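Local structure of aminoglycoside 3'-phosphotransferase AphA1-IAB (Acinetobacter baumannii, 4FEX) at residues Ser37-Tyr42 with Phe54-Lys59; Ala78-Pro83 with Leu129-Ser134; Pro83-Phe88 with Ala95-Thr100; Val195-Phe200 with Ile216-Val221. The protein probably transfers the gamma-phosphate of ATP to the 3'-hydroxyl of kanamycin and related aminoglycosides, giving the bacterium resistance to these antibiotics. All blocks are in the same frame, centred on the assembly; numbering follows the deposited sequence.

In the fold
Interactions 1 and 3 are two hairpins of one five-stranded antiparallel sheet, built from backbone ladders and joined to each other where strand 53-59 pairs with strand 94-100; their centres lie about 11 Å apart. Interaction 1 is buried, whereas interaction 3, at an outer strand, is partly exposed. Interaction 2, also partly exposed, packs the sodium-binding loop before strand 85-90 against helix 118-134 through side chains. Leu132 of that helix packs against His197 of interaction 4, which is buried near the centre of the chain and relies on loops, a histidine and water. The quinazoline ligand touches interactions 1, 3 and 4, and interaction 2 through shared Pro83; in interaction 4 Asp199 accepts a hydrogen bond from kanamycin.

Interaction 1 (Ser37-Tyr42 with Phe54-Lys59); sequences SGATIY and FLKHGK. With 0TO (N-(3-chlorophenyl)-6,7-dimethoxyquinazolin-4-amine), chain G.
Strand 40-42 runs antiparallel to strand 54-59 at 4.8 Å between axes, and four backbone hydrogen bonds join Thr40 to His57 and Tyr42 to Leu55. This is a beta hairpin of the kinase-like N-terminal lobe, and strand 94-100 flanks it beyond residues 54-59. Ile41 and Lys56 form the non-hydrogen-bonded pair between those rungs, their side chains on the face that meets the quinazoline ligand. Ile41 sends CG2 to Phe54 CD1 at 3.6 Å and CD1 to the chlorophenyl carbon C17, also 3.6 Å away. Lys56 CG lies 3.8 Å from Ile41 CG1, while Lys56 NZ has a long, weak ion pair with Glu69, a pairing reminiscent of the lysine-glutamate pair of protein kinases. On the other face, Tyr42 presents a ring edge to Leu55 O and His57 CB; the His57 ring stacks on Trp96 and its NE2 hydrogen-bonds Asp94 OD2. One face of the Phe54 ring lies against the ligand, whose linker nitrogen N6 sits 4.0 Å above the ring plane, over its centre.

Interaction 2 (Ala78-Pro83 with Leu129-Ser134); sequences AFMPLP and LRRLHS. With NA (sodium ion), chain H.
Met80 reaches from the loop 78-83 to helix 129-134 and packs against both Arg131 and Leu132. Its chain leaves with CG anti to the carbonyl carbon (chi1 -62°) and bends again at chi2 and chi3, which brings the thioether to the helix although the nearest CA atoms, those of Met80 and Leu132, are 7.0 Å apart. On the buried side, Met80 SD rests 3.8 Å from Leu132 CA, and Met80 CG meets Leu132 CD1 at 3.9 Å; the two side chains cross at about a right angle. Leu132 also touches Leu76 of helix 61-76 and Asp229 of helix 227-236, so this half of the contact is enclosed by helices.

The other half is looser and faces solvent. Arg131 comes from the helix toward the loop and lays one face of its guanidinium against the Met80 methyl CE. Farther out, Pro81 CD is 3.9 Å from Arg131 NH2, and Phe79 O is 3.2 Å from Arg131 NH1. Behind the loop, Met80 O binds the sodium ion at 2.3 Å; Thr77 O and three waters are among its other ligands. The arrangement corresponds to the αC-β4 loop of protein kinases, which leads into the N-terminal sheet and packs on the αE helix of the C-terminal lobe.

Interaction 3 (Pro83-Phe88 with Ala95-Thr100); sequences PTIKHF and AWLLTT. With 0TO (N-(3-chlorophenyl)-6,7-dimethoxyquinazolin-4-amine), chain G.
Thr84 and Thr100 join the end of strand 95-100 to the residues leading into strand 85-90, through a side chain as well as through the backbone. Thr84 N donates to Thr100 OG1 at 3.0 Å, and Thr100 N returns a bond to Thr84 O, lying in its carbonyl plane. A chi1 of 53° sets Thr100 OG1 between its own backbone N and carbonyl carbon and leaves CG2 beside Thr84 OG1. Farther along, Leu98 N gives a nearly straight 2.8 Å bond to His87 O. Leu98 O receives two amides in return, a weak bond from Lys86 N and a better one from His87 N at 3.2 Å.

Two consecutive residues facing Leu98 make a classic beta bulge. It shifts the register by one between Ile85-Thr99 and His87-Leu98 in this outer hairpin of the five-stranded N-terminal sheet, and the chain turns a corner at Lys86.

Apolar contacts gather on the face of Ile85, Leu97 and Phe88, which helix 61-76 covers through Met70. Leu97 CD1 lies at the edge of the Phe88 ring and 4.0 Å from Ile85 CG2, the two aliphatic chains crossing at about a right angle. Ala95 CB meets Phe88 CE1 at 4.1 Å.

Pro83 and Thr99 border the pocket of the bound quinazoline. The chlorine of this ligand approaches Thr99 OG1 to 3.0 Å and Pro83 CG to 3.9 Å.

Interaction 4 (Val195-Phe200 with Ile216-Val221); sequences VTHGDF and IDVGRV. With 0TO (N-(3-chlorophenyl)-6,7-dimethoxyquinazolin-4-amine), chain G; KAN (kanamycin a), chain F.
His197 spans the gap to residues 216-221 with its ring, in the catalytic-loop motif His-Gly-Asp of aminoglycoside phosphotransferases. Its CG stands anti to the backbone N (chi1 -173°), which swings the ring back toward Ile216 even though the CB points away. NE2 then donates to Ile216 O at 2.8 Å, with the acceptor in the ring plane. At the other ring nitrogen, ND1 accepts the amide of Asp199, again in plane, so the two bonds fix the ring's rotation and tie the catalytic loop to Ile216.

Beside this ring, water bridges the backbones: one molecule donates to His197 O and Asp217 O. Gly198 CA lies 3.9 Å from Arg220 CB. Val221 CG2 packs against His197 O, while Ile216 points away from residues 195-200 and puts CD1 3.5 Å from C3 of the quinazoline.

Asp199 is the probable proton acceptor. A chi1 of -161° directs its carboxylate to kanamycin. Asp199 OD2 and Asp217 OD2, like charges held close together, are 3.7 Å apart, with the two carboxylate planes turned 52° from each other. Asp217 follows Ile216 at the place of the kinase DFG aspartate, consistent with a role in metal binding. O7, the 3'-hydroxyl of kanamycin, donates to Asp199 OD2 at 2.7 Å.

Interaction 1 (Ser37-Tyr42 with Phe54-Lys59)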
# COMPACT_ATOMS: atom_id res chain seq x y z
N SER A 37 -10.53 0.48 -2.25
CA SER A 37 -11.59 0.59 -1.26
C SER A 37 -12.23 1.98 -1.25
O SER A 37 -11.63 2.95 -0.80
CB SER A 37 -11.05 0.27 0.14
OG SER A 37 -10.42 -0.99 0.17
N GLY A 38 -13.44 2.05 -1.78
CA GLY A 38 -14.27 3.22 -1.60
C GLY A 38 -14.13 4.30 -2.65
O GLY A 38 -15.10 4.65 -3.32
N ALA A 39 -12.93 4.84 -2.79
CA ALA A 39 -12.77 6.05 -3.58
C ALA A 39 -12.88 5.79 -5.08
O ALA A 39 -12.34 4.81 -5.60
CB ALA A 39 -11.47 6.72 -3.24
N THR A 40 -13.58 6.68 -5.77
CA THR A 40 -13.62 6.66 -7.22
C THR A 40 -12.32 7.25 -7.76
O THR A 40 -11.93 8.37 -7.38
CB THR A 40 -14.81 7.49 -7.78
OG1 THR A 40 -16.05 6.99 -7.28
CG2 THR A 40 -14.82 7.43 -9.30
N ILE A 41 -11.66 6.51 -8.65
CA ILE A 41 -10.44 7.01 -9.27
C ILE A 41 -10.62 7.33 -10.74
O ILE A 41 -10.92 6.46 -11.54
CB ILE A 41 -9.30 6.00 -9.17
CG1 ILE A 41 -8.92 5.78 -7.71
CG2 ILE A 41 -8.10 6.50 -9.96
CD1 ILE A 41 -7.62 5.04 -7.53
N TYR A 42 -10.41 8.59 -11.11
CA TYR A 42 -10.42 8.97 -12.50
C TYR A 42 -9.00 9.06 -13.01
O TYR A 42 -8.12 9.52 -12.29
CB TYR A 42 -11.12 10.31 -12.69
CG TYR A 42 -12.51 10.31 -12.12
CD1 TYR A 42 -13.61 9.99 -12.91
CD2 TYR A 42 -12.73 10.62 -10.79
CE1 TYR A 42 -14.88 9.98 -12.38
CE2 TYR A 42 -13.99 10.61 -10.25
CZ TYR A 42 -15.07 10.30 -11.04
OH TYR A 42 -16.33 10.30 -10.48
N PHE A 54 -4.06 11.59 -11.82
CA PHE A 54 -5.15 10.87 -11.17
C PHE A 54 -5.91 11.78 -10.23
O PHE A 54 -5.32 12.61 -9.54
CB PHE A 54 -4.65 9.65 -10.41
CG PHE A 54 -4.22 8.53 -11.30
CD1 PHE A 54 -5.14 7.61 -11.78
CD2 PHE A 54 -2.90 8.39 -11.67
CE1 PHE A 54 -4.74 6.57 -12.60
CE2 PHE A 54 -2.49 7.37 -12.49
CZ PHE A 54 -3.41 6.45 -12.95
N LEU A 55 -7.22 11.63 -10.21
CA LEU A 55 -8.07 12.37 -9.30
C LEU A 55 -8.81 11.32 -8.49
O LEU A 55 -9.57 10.54 -9.04
CB LEU A 55 -9.03 13.24 -10.11
CG LEU A 55 -10.10 14.08 -9.39
CD1 LEU A 55 -9.49 15.01 -8.36
CD2 LEU A 55 -10.87 14.87 -10.42
N LYS A 56 -8.55 11.27 -7.18
CA LYS A 56 -9.26 10.35 -6.29
C LYS A 56 -10.44 11.12 -5.71
O LYS A 56 -10.28 12.29 -5.38
CB LYS A 56 -8.34 9.86 -5.15
CG LYS A 56 -7.83 8.41 -5.24
CD LYS A 56 -7.67 7.80 -3.84
CE LYS A 56 -7.27 6.31 -3.86
NZ LYS A 56 -7.85 5.46 -2.73
N HIS A 57 -11.62 10.50 -5.63
CA HIS A 57 -12.76 11.17 -4.99
C HIS A 57 -13.43 10.29 -3.97
O HIS A 57 -13.83 9.17 -4.26
CB HIS A 57 -13.80 11.66 -5.99
CG HIS A 57 -15.04 12.20 -5.36
ND1 HIS A 57 -16.28 12.10 -5.95
CD2 HIS A 57 -15.23 12.85 -4.19
CE1 HIS A 57 -17.19 12.66 -5.16
NE2 HIS A 57 -16.58 13.12 -4.09
N GLY A 58 -13.55 10.81 -2.76
CA GLY A 58 -14.17 10.08 -1.68
C GLY A 58 -15.33 10.88 -1.14
O GLY A 58 -15.24 12.10 -1.00
N LYS A 59 -16.44 10.21 -0.86
CA LYS A 59 -17.52 10.88 -0.16
C LYS A 59 -17.79 10.22 1.17
O LYS A 59 -17.30 9.11 1.43
CB LYS A 59 -18.79 11.05 -1.02
CG LYS A 59 -19.57 9.80 -1.32
CD LYS A 59 -20.67 10.15 -2.32
CE LYS A 59 -20.05 10.82 -3.55
NZ LYS A 59 -21.05 11.24 -4.58
C21 0TO G . -4.04 8.06 -5.73
C20 0TO G . -2.78 8.31 -6.25
CL 0TO G . -1.82 9.60 -5.63
C18 0TO G . -2.26 7.52 -7.27
C19 0TO G . -4.76 6.99 -6.27
C17 0TO G . -4.22 6.19 -7.28
C7 0TO G . -3.00 6.50 -7.88
N6 0TO G . -2.45 5.67 -8.78
C4 0TO G . -1.29 5.84 -9.45
N5 0TO G . -0.59 6.99 -9.51
C8 0TO G . 0.51 7.12 -10.25
N9 0TO G . 0.95 6.15 -11.04
C2 0TO G . -0.89 4.85 -10.35
C1 0TO G . 0.28 5.00 -11.09
C3 0TO G . -1.57 3.65 -10.35
C10 0TO G . -1.14 2.62 -11.17
O11 0TO G . -1.85 1.45 -11.18
C14 0TO G . -1.38 0.59 -10.11
C12 0TO G . 0.01 2.77 -11.95
C15 0TO G . 0.72 3.98 -11.91
O13 0TO G . 0.42 1.74 -12.75
C16 0TO G . 1.01 2.28 -13.94
O HOH W 1 -16.41 7.71 -2.99

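Interaction 2 (Ala78-Pro83 with Leu129-Ser134)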
# COMPACT_ATOMS: atom_id res chain seq x y z
N ALA A 78 8.96 14.39 1.06
CA ALA A 78 10.24 14.88 1.54
C ALA A 78 11.33 13.80 1.63
O ALA A 78 12.49 14.12 1.82
CB ALA A 78 10.07 15.56 2.88
N PHE A 79 10.97 12.53 1.47
CA PHE A 79 11.95 11.45 1.63
C PHE A 79 12.00 10.46 0.47
O PHE A 79 13.07 10.13 -0.04
CB PHE A 79 11.71 10.70 2.94
CG PHE A 79 11.64 11.58 4.16
CD1 PHE A 79 10.45 12.21 4.52
CD2 PHE A 79 12.76 11.76 4.98
CE1 PHE A 79 10.38 13.01 5.66
CE2 PHE A 79 12.70 12.55 6.12
CZ PHE A 79 11.50 13.19 6.46
N MET A 80 10.83 9.97 0.05
CA MET A 80 10.72 8.96 -1.01
C MET A 80 10.22 9.59 -2.31
O MET A 80 9.82 10.75 -2.32
CB MET A 80 9.77 7.86 -0.57
CG MET A 80 10.24 7.11 0.65
SD MET A 80 11.46 5.83 0.30
CE MET A 80 12.96 6.69 0.76
N PRO A 81 10.26 8.84 -3.42
CA PRO A 81 9.69 9.36 -4.67
C PRO A 81 8.19 9.08 -4.78
O PRO A 81 7.77 7.92 -4.90
CB PRO A 81 10.45 8.59 -5.74
CG PRO A 81 10.82 7.28 -5.09
CD PRO A 81 11.04 7.60 -3.63
N LEU A 82 7.37 10.12 -4.75
CA LEU A 82 5.92 9.92 -4.76
C LEU A 82 5.23 10.70 -5.88
O LEU A 82 5.85 11.55 -6.53
CB LEU A 82 5.35 10.28 -3.40
CG LEU A 82 5.90 9.48 -2.21
CD1 LEU A 82 5.09 9.80 -0.99
CD2 LEU A 82 5.87 7.99 -2.49
N PRO A 83 3.94 10.42 -6.12
CA PRO A 83 3.21 11.34 -7.00
C PRO A 83 3.10 12.71 -6.30
O PRO A 83 2.92 12.75 -5.09
CB PRO A 83 1.81 10.72 -7.10
CG PRO A 83 1.95 9.31 -6.63
CD PRO A 83 3.10 9.28 -5.68
N LEU A 129 12.55 -0.88 0.10
CA LEU A 129 11.85 -1.04 1.36
C LEU A 129 12.80 -0.73 2.50
O LEU A 129 12.39 -0.17 3.52
CB LEU A 129 11.27 -2.44 1.49
CG LEU A 129 10.36 -2.58 2.69
CD1 LEU A 129 9.14 -1.68 2.56
CD2 LEU A 129 9.95 -4.00 2.80
N ARG A 130 14.08 -1.06 2.34
CA ARG A 130 15.08 -0.71 3.34
C ARG A 130 15.20 0.82 3.46
O ARG A 130 15.29 1.37 4.56
CB ARG A 130 16.44 -1.32 2.98
CG ARG A 130 17.20 -1.90 4.15
CD ARG A 130 16.22 -2.66 5.02
NE ARG A 130 16.85 -3.57 5.97
CZ ARG A 130 17.02 -3.29 7.26
NH1 ARG A 130 16.62 -2.11 7.73
NH2 ARG A 130 17.61 -4.17 8.06
N ARG A 131 15.21 1.49 2.32
CA ARG A 131 15.25 2.94 2.25
C ARG A 131 14.09 3.58 3.03
O ARG A 131 14.32 4.41 3.91
CB ARG A 131 15.23 3.37 0.79
CG ARG A 131 15.91 4.67 0.52
CD ARG A 131 15.82 5.03 -0.94
NE ARG A 131 15.51 6.45 -1.06
CZ ARG A 131 14.98 7.03 -2.14
NH1 ARG A 131 14.73 8.34 -2.11
NH2 ARG A 131 14.69 6.30 -3.22
N LEU A 132 12.86 3.19 2.72
CA LEU A 132 11.70 3.68 3.47
C LEU A 132 11.88 3.47 4.97
O LEU A 132 11.65 4.37 5.77
CB LEU A 132 10.43 2.97 3.01
CG LEU A 132 9.09 3.33 3.66
CD1 LEU A 132 8.70 4.76 3.31
CD2 LEU A 132 8.05 2.35 3.19
N HIS A 133 12.31 2.27 5.36
CA HIS A 133 12.38 1.90 6.77
C HIS A 133 13.54 2.58 7.46
O HIS A 133 13.64 2.56 8.68
CB HIS A 133 12.52 0.38 6.93
CG HIS A 133 11.27 -0.37 6.63
ND1 HIS A 133 11.14 -1.73 6.84
CD2 HIS A 133 10.08 0.04 6.11
CE1 HIS A 133 9.93 -2.12 6.48
NE2 HIS A 133 9.27 -1.07 6.03
N SER A 134 14.44 3.17 6.69
CA SER A 134 15.60 3.77 7.32
C SER A 134 15.25 5.20 7.71
O SER A 134 15.99 5.84 8.47
CB SER A 134 16.82 3.72 6.39
OG SER A 134 16.71 4.70 5.36
NA NA H . 9.86 12.93 -3.14
O HOH W 2 8.74 12.20 -5.20
O HOH W 3 9.82 15.38 -3.83
O HOH W 4 12.12 11.79 -3.70

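Interaction 3 (Pro83-Phe88 with Ala95-Thr100)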
# COMPACT_ATOMS: atom_id res chain seq x y z
N PRO A 83 3.94 10.42 -6.12
CA PRO A 83 3.21 11.34 -7.00
C PRO A 83 3.10 12.71 -6.30
O PRO A 83 2.92 12.75 -5.09
CB PRO A 83 1.81 10.72 -7.10
CG PRO A 83 1.95 9.31 -6.63
CD PRO A 83 3.10 9.28 -5.68
N THR A 84 3.21 13.81 -7.03
CA THR A 84 3.06 15.11 -6.40
C THR A 84 1.59 15.57 -6.36
O THR A 84 0.83 15.35 -7.31
CB THR A 84 3.95 16.17 -7.07
OG1 THR A 84 3.21 16.83 -8.12
CG2 THR A 84 5.18 15.51 -7.66
N ILE A 85 1.19 16.19 -5.25
CA ILE A 85 -0.16 16.74 -5.08
C ILE A 85 -0.33 18.03 -5.86
O ILE A 85 0.08 19.10 -5.41
CB ILE A 85 -0.46 17.11 -3.61
CG1 ILE A 85 -0.22 15.93 -2.66
CG2 ILE A 85 -1.87 17.70 -3.47
CD1 ILE A 85 -0.40 16.30 -1.18
N LYS A 86 -0.93 17.95 -7.04
CA LYS A 86 -1.20 19.15 -7.78
C LYS A 86 -2.32 19.95 -7.08
O LYS A 86 -2.30 21.17 -7.10
CB LYS A 86 -1.52 18.85 -9.26
CG LYS A 86 -1.79 20.11 -10.09
CD LYS A 86 -1.62 19.90 -11.61
CE LYS A 86 -1.84 21.22 -12.39
NZ LYS A 86 -2.17 21.06 -13.86
N HIS A 87 -3.24 19.26 -6.40
CA HIS A 87 -4.41 19.94 -5.85
C HIS A 87 -5.28 19.06 -4.94
O HIS A 87 -5.57 17.92 -5.28
CB HIS A 87 -5.27 20.43 -7.00
CG HIS A 87 -6.17 21.56 -6.63
ND1 HIS A 87 -6.08 22.80 -7.24
CD2 HIS A 87 -7.17 21.66 -5.72
CE1 HIS A 87 -6.98 23.61 -6.71
NE2 HIS A 87 -7.66 22.94 -5.80
N PHE A 88 -5.71 19.59 -3.81
CA PHE A 88 -6.57 18.84 -2.90
C PHE A 88 -7.71 19.72 -2.43
O PHE A 88 -7.49 20.88 -2.12
CB PHE A 88 -5.79 18.33 -1.68
CG PHE A 88 -6.66 17.70 -0.62
CD1 PHE A 88 -7.08 16.38 -0.75
CD2 PHE A 88 -7.05 18.42 0.50
CE1 PHE A 88 -7.88 15.77 0.24
CE2 PHE A 88 -7.86 17.83 1.49
CZ PHE A 88 -8.27 16.50 1.36
N ALA A 95 -13.85 14.74 -0.36
CA ALA A 95 -12.45 15.01 -0.57
C ALA A 95 -12.07 14.75 -2.03
O ALA A 95 -12.43 13.73 -2.61
CB ALA A 95 -11.60 14.17 0.38
N TRP A 96 -11.34 15.69 -2.63
CA TRP A 96 -10.86 15.48 -3.98
C TRP A 96 -9.34 15.60 -3.96
O TRP A 96 -8.80 16.51 -3.34
CB TRP A 96 -11.46 16.52 -4.92
CG TRP A 96 -12.95 16.57 -4.85
CD1 TRP A 96 -13.73 17.11 -3.86
CD2 TRP A 96 -13.86 16.03 -5.82
NE1 TRP A 96 -15.07 16.95 -4.16
CE2 TRP A 96 -15.16 16.29 -5.36
CE3 TRP A 96 -13.69 15.37 -7.04
CZ2 TRP A 96 -16.28 15.91 -6.07
CZ3 TRP A 96 -14.80 14.99 -7.74
CH2 TRP A 96 -16.08 15.26 -7.26
N LEU A 97 -8.66 14.66 -4.61
CA LEU A 97 -7.20 14.61 -4.62
C LEU A 97 -6.64 14.44 -6.02
O LEU A 97 -6.79 13.39 -6.61
CB LEU A 97 -6.70 13.46 -3.74
CG LEU A 97 -5.16 13.34 -3.72
CD1 LEU A 97 -4.51 14.70 -3.59
CD2 LEU A 97 -4.72 12.46 -2.60
N LEU A 98 -5.97 15.47 -6.53
CA LEU A 98 -5.36 15.42 -7.86
C LEU A 98 -3.85 15.27 -7.75
O LEU A 98 -3.19 16.10 -7.12
CB LEU A 98 -5.70 16.69 -8.64
CG LEU A 98 -5.51 16.69 -10.17
CD1 LEU A 98 -6.46 15.69 -10.86
CD2 LEU A 98 -5.68 18.11 -10.75
N THR A 99 -3.31 14.22 -8.36
CA THR A 99 -1.86 13.98 -8.33
C THR A 99 -1.29 13.71 -9.72
O THR A 99 -2.02 13.42 -10.66
CB THR A 99 -1.53 12.78 -7.42
OG1 THR A 99 -2.31 11.65 -7.82
CG2 THR A 99 -1.84 13.12 -5.96
N THR A 100 0.02 13.83 -9.85
CA THR A 100 0.66 13.48 -11.10
C THR A 100 0.81 11.97 -11.12
O THR A 100 0.83 11.33 -10.07
CB THR A 100 2.06 14.09 -11.20
OG1 THR A 100 2.80 13.72 -10.04
CG2 THR A 100 1.99 15.61 -11.26
C21 0TO G . -4.04 8.06 -5.73
C20 0TO G . -2.78 8.31 -6.25
CL 0TO G . -1.82 9.60 -5.63
C18 0TO G . -2.26 7.52 -7.27
C19 0TO G . -4.76 6.99 -6.27
C17 0TO G . -4.22 6.19 -7.28
C7 0TO G . -3.00 6.50 -7.88
N6 0TO G . -2.45 5.67 -8.78
C4 0TO G . -1.29 5.84 -9.45
N5 0TO G . -0.59 6.99 -9.51
C8 0TO G . 0.51 7.12 -10.25
N9 0TO G . 0.95 6.15 -11.04
C2 0TO G . -0.89 4.85 -10.35
C1 0TO G . 0.28 5.00 -11.09
C3 0TO G . -1.57 3.65 -10.35
C10 0TO G . -1.14 2.62 -11.17
O11 0TO G . -1.85 1.45 -11.18
C14 0TO G . -1.38 0.59 -10.11
C12 0TO G . 0.01 2.77 -11.95
C15 0TO G . 0.72 3.98 -11.91
O13 0TO G . 0.42 1.74 -12.75
C16 0TO G . 1.01 2.28 -13.94

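Interaction 4 (Val195-Phe200 with Ile216-Val221)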
# COMPACT_ATOMS: atom_id res chain seq x y z
N VAL A 195 9.28 3.31 9.78
CA VAL A 195 8.29 3.99 8.93
C VAL A 195 7.86 3.01 7.85
O VAL A 195 8.68 2.55 7.07
CB VAL A 195 8.86 5.28 8.29
CG1 VAL A 195 7.82 5.91 7.38
CG2 VAL A 195 9.30 6.26 9.36
N THR A 196 6.57 2.70 7.81
CA THR A 196 6.08 1.65 6.92
C THR A 196 5.11 2.16 5.86
O THR A 196 4.46 3.18 6.04
CB THR A 196 5.37 0.55 7.70
OG1 THR A 196 4.07 1.03 8.10
CG2 THR A 196 6.17 0.17 8.94
N HIS A 197 5.02 1.43 4.75
CA HIS A 197 4.11 1.81 3.69
C HIS A 197 2.66 1.56 4.09
O HIS A 197 1.79 2.40 3.88
CB HIS A 197 4.42 1.03 2.43
CG HIS A 197 3.64 1.49 1.24
ND1 HIS A 197 2.38 1.01 0.95
CD2 HIS A 197 3.93 2.40 0.28
CE1 HIS A 197 1.94 1.59 -0.15
NE2 HIS A 197 2.86 2.44 -0.58
N GLY A 198 2.40 0.40 4.67
CA GLY A 198 1.03 0.04 4.99
C GLY A 198 0.42 -0.96 4.01
O GLY A 198 -0.39 -1.80 4.39
N ASP A 199 0.82 -0.86 2.75
CA ASP A 199 0.29 -1.72 1.71
C ASP A 199 1.35 -1.98 0.66
O ASP A 199 1.19 -1.65 -0.51
CB ASP A 199 -0.93 -1.08 1.06
CG ASP A 199 -1.80 -2.09 0.32
OD1 ASP A 199 -1.79 -3.28 0.70
OD2 ASP A 199 -2.51 -1.69 -0.64
N PHE A 200 2.44 -2.61 1.10
CA PHE A 200 3.59 -2.84 0.24
C PHE A 200 3.37 -4.06 -0.68
O PHE A 200 4.11 -5.06 -0.65
CB PHE A 200 4.86 -2.97 1.09
CG PHE A 200 6.08 -2.46 0.42
CD1 PHE A 200 6.28 -1.11 0.25
CD2 PHE A 200 7.04 -3.33 -0.06
CE1 PHE A 200 7.42 -0.63 -0.38
CE2 PHE A 200 8.19 -2.84 -0.68
CZ PHE A 200 8.38 -1.51 -0.83
N ILE A 216 3.05 4.03 -4.74
CA ILE A 216 1.77 4.69 -4.67
C ILE A 216 0.95 4.14 -3.52
O ILE A 216 1.38 3.23 -2.81
CB ILE A 216 0.97 4.49 -5.97
CG1 ILE A 216 0.70 2.99 -6.18
CG2 ILE A 216 1.72 5.05 -7.13
CD1 ILE A 216 -0.30 2.65 -7.29
N ASP A 217 -0.22 4.73 -3.33
CA ASP A 217 -1.21 4.26 -2.38
C ASP A 217 -0.75 4.40 -0.92
O ASP A 217 -0.78 3.43 -0.15
CB ASP A 217 -1.63 2.83 -2.72
CG ASP A 217 -3.10 2.62 -2.55
OD1 ASP A 217 -3.86 3.44 -3.11
OD2 ASP A 217 -3.48 1.65 -1.85
N VAL A 218 -0.35 5.61 -0.55
CA VAL A 218 0.38 5.80 0.70
C VAL A 218 -0.53 6.07 1.90
O VAL A 218 -0.07 6.49 2.97
CB VAL A 218 1.40 6.93 0.54
CG1 VAL A 218 2.45 6.54 -0.48
CG2 VAL A 218 0.71 8.19 0.10
N GLY A 219 -1.81 5.77 1.74
CA GLY A 219 -2.82 6.12 2.73
C GLY A 219 -2.68 5.54 4.13
O GLY A 219 -3.22 6.11 5.07
N ARG A 220 -1.98 4.41 4.26
CA ARG A 220 -1.84 3.77 5.57
C ARG A 220 -0.44 3.95 6.12
O ARG A 220 -0.11 3.35 7.14
CB ARG A 220 -2.12 2.26 5.50
CG ARG A 220 -3.49 1.91 4.95
CD ARG A 220 -4.11 0.73 5.71
NE ARG A 220 -5.45 0.44 5.21
CZ ARG A 220 -5.70 -0.26 4.11
NH1 ARG A 220 -6.96 -0.46 3.72
NH2 ARG A 220 -4.70 -0.78 3.39
N VAL A 221 0.37 4.74 5.42
CA VAL A 221 1.71 5.09 5.90
C VAL A 221 1.69 5.59 7.34
O VAL A 221 0.84 6.42 7.71
CB VAL A 221 2.37 6.16 5.01
CG1 VAL A 221 3.41 6.93 5.80
CG2 VAL A 221 2.99 5.54 3.77
C21 0TO G . -4.04 8.06 -5.73
C20 0TO G . -2.78 8.31 -6.25
CL 0TO G . -1.82 9.60 -5.63
C18 0TO G . -2.26 7.52 -7.27
C19 0TO G . -4.76 6.99 -6.27
C17 0TO G . -4.22 6.19 -7.28
C7 0TO G . -3.00 6.50 -7.88
N6 0TO G . -2.45 5.67 -8.78
C4 0TO G . -1.29 5.84 -9.45
N5 0TO G . -0.59 6.99 -9.51
C8 0TO G . 0.51 7.12 -10.25
N9 0TO G . 0.95 6.15 -11.04
C2 0TO G . -0.89 4.85 -10.35
C1 0TO G . 0.28 5.00 -11.09
C3 0TO G . -1.57 3.65 -10.35
C10 0TO G . -1.14 2.62 -11.17
O11 0TO G . -1.85 1.45 -11.18
C14 0TO G . -1.38 0.59 -10.11
C12 0TO G . 0.01 2.77 -11.95
C15 0TO G . 0.72 3.98 -11.91
O13 0TO G . 0.42 1.74 -12.75
C16 0TO G . 1.01 2.28 -13.94
C1 KAN F . -6.15 -6.24 -1.83
C2 KAN F . -5.40 -4.93 -2.17
C3 KAN F . -5.60 -3.87 -1.09
C4 KAN F . -7.08 -3.59 -0.93
C5 KAN F . -7.77 -4.89 -0.52
C6 KAN F . -9.23 -4.59 -0.17
C7 KAN F . -5.45 -10.63 1.19
C8 KAN F . -5.61 -10.60 -0.31
C9 KAN F . -5.15 -9.17 -0.74
C10 KAN F . -6.09 -8.09 -0.19
C11 KAN F . -5.91 -8.17 1.33
C12 KAN F . -6.30 -9.53 1.82
C13 KAN F . -5.05 -12.04 -2.11
C14 KAN F . -4.60 -13.50 -2.21
C15 KAN F . -3.13 -13.67 -1.97
C16 KAN F . -2.43 -12.86 -3.06
C17 KAN F . -2.85 -11.42 -2.93
C18 KAN F . -2.16 -10.70 -4.10
N1 KAN F . -9.86 -5.85 0.26
N2 KAN F . -6.86 -7.23 1.93
N3 KAN F . -5.90 -11.95 1.68
N4 KAN F . -2.84 -15.12 -2.03
O5 KAN F . -7.54 -5.90 -1.58
O6 KAN F . -3.99 -5.15 -2.26
O7 KAN F . -4.95 -2.66 -1.45
O8 KAN F . -7.26 -2.60 0.06
O9 KAN F . -5.70 -6.75 -0.58
O10 KAN F . -4.96 -9.02 -2.17
O11 KAN F . -4.79 -11.67 -0.77
O12 KAN F . -4.27 -11.30 -3.08
O13 KAN F . -5.39 -14.23 -1.25
O14 KAN F . -1.01 -12.95 -2.91
O15 KAN F . -2.50 -9.31 -4.07
O HOH W 5 1.15 1.00 8.12
O HOH W 6 -0.66 2.87 2.72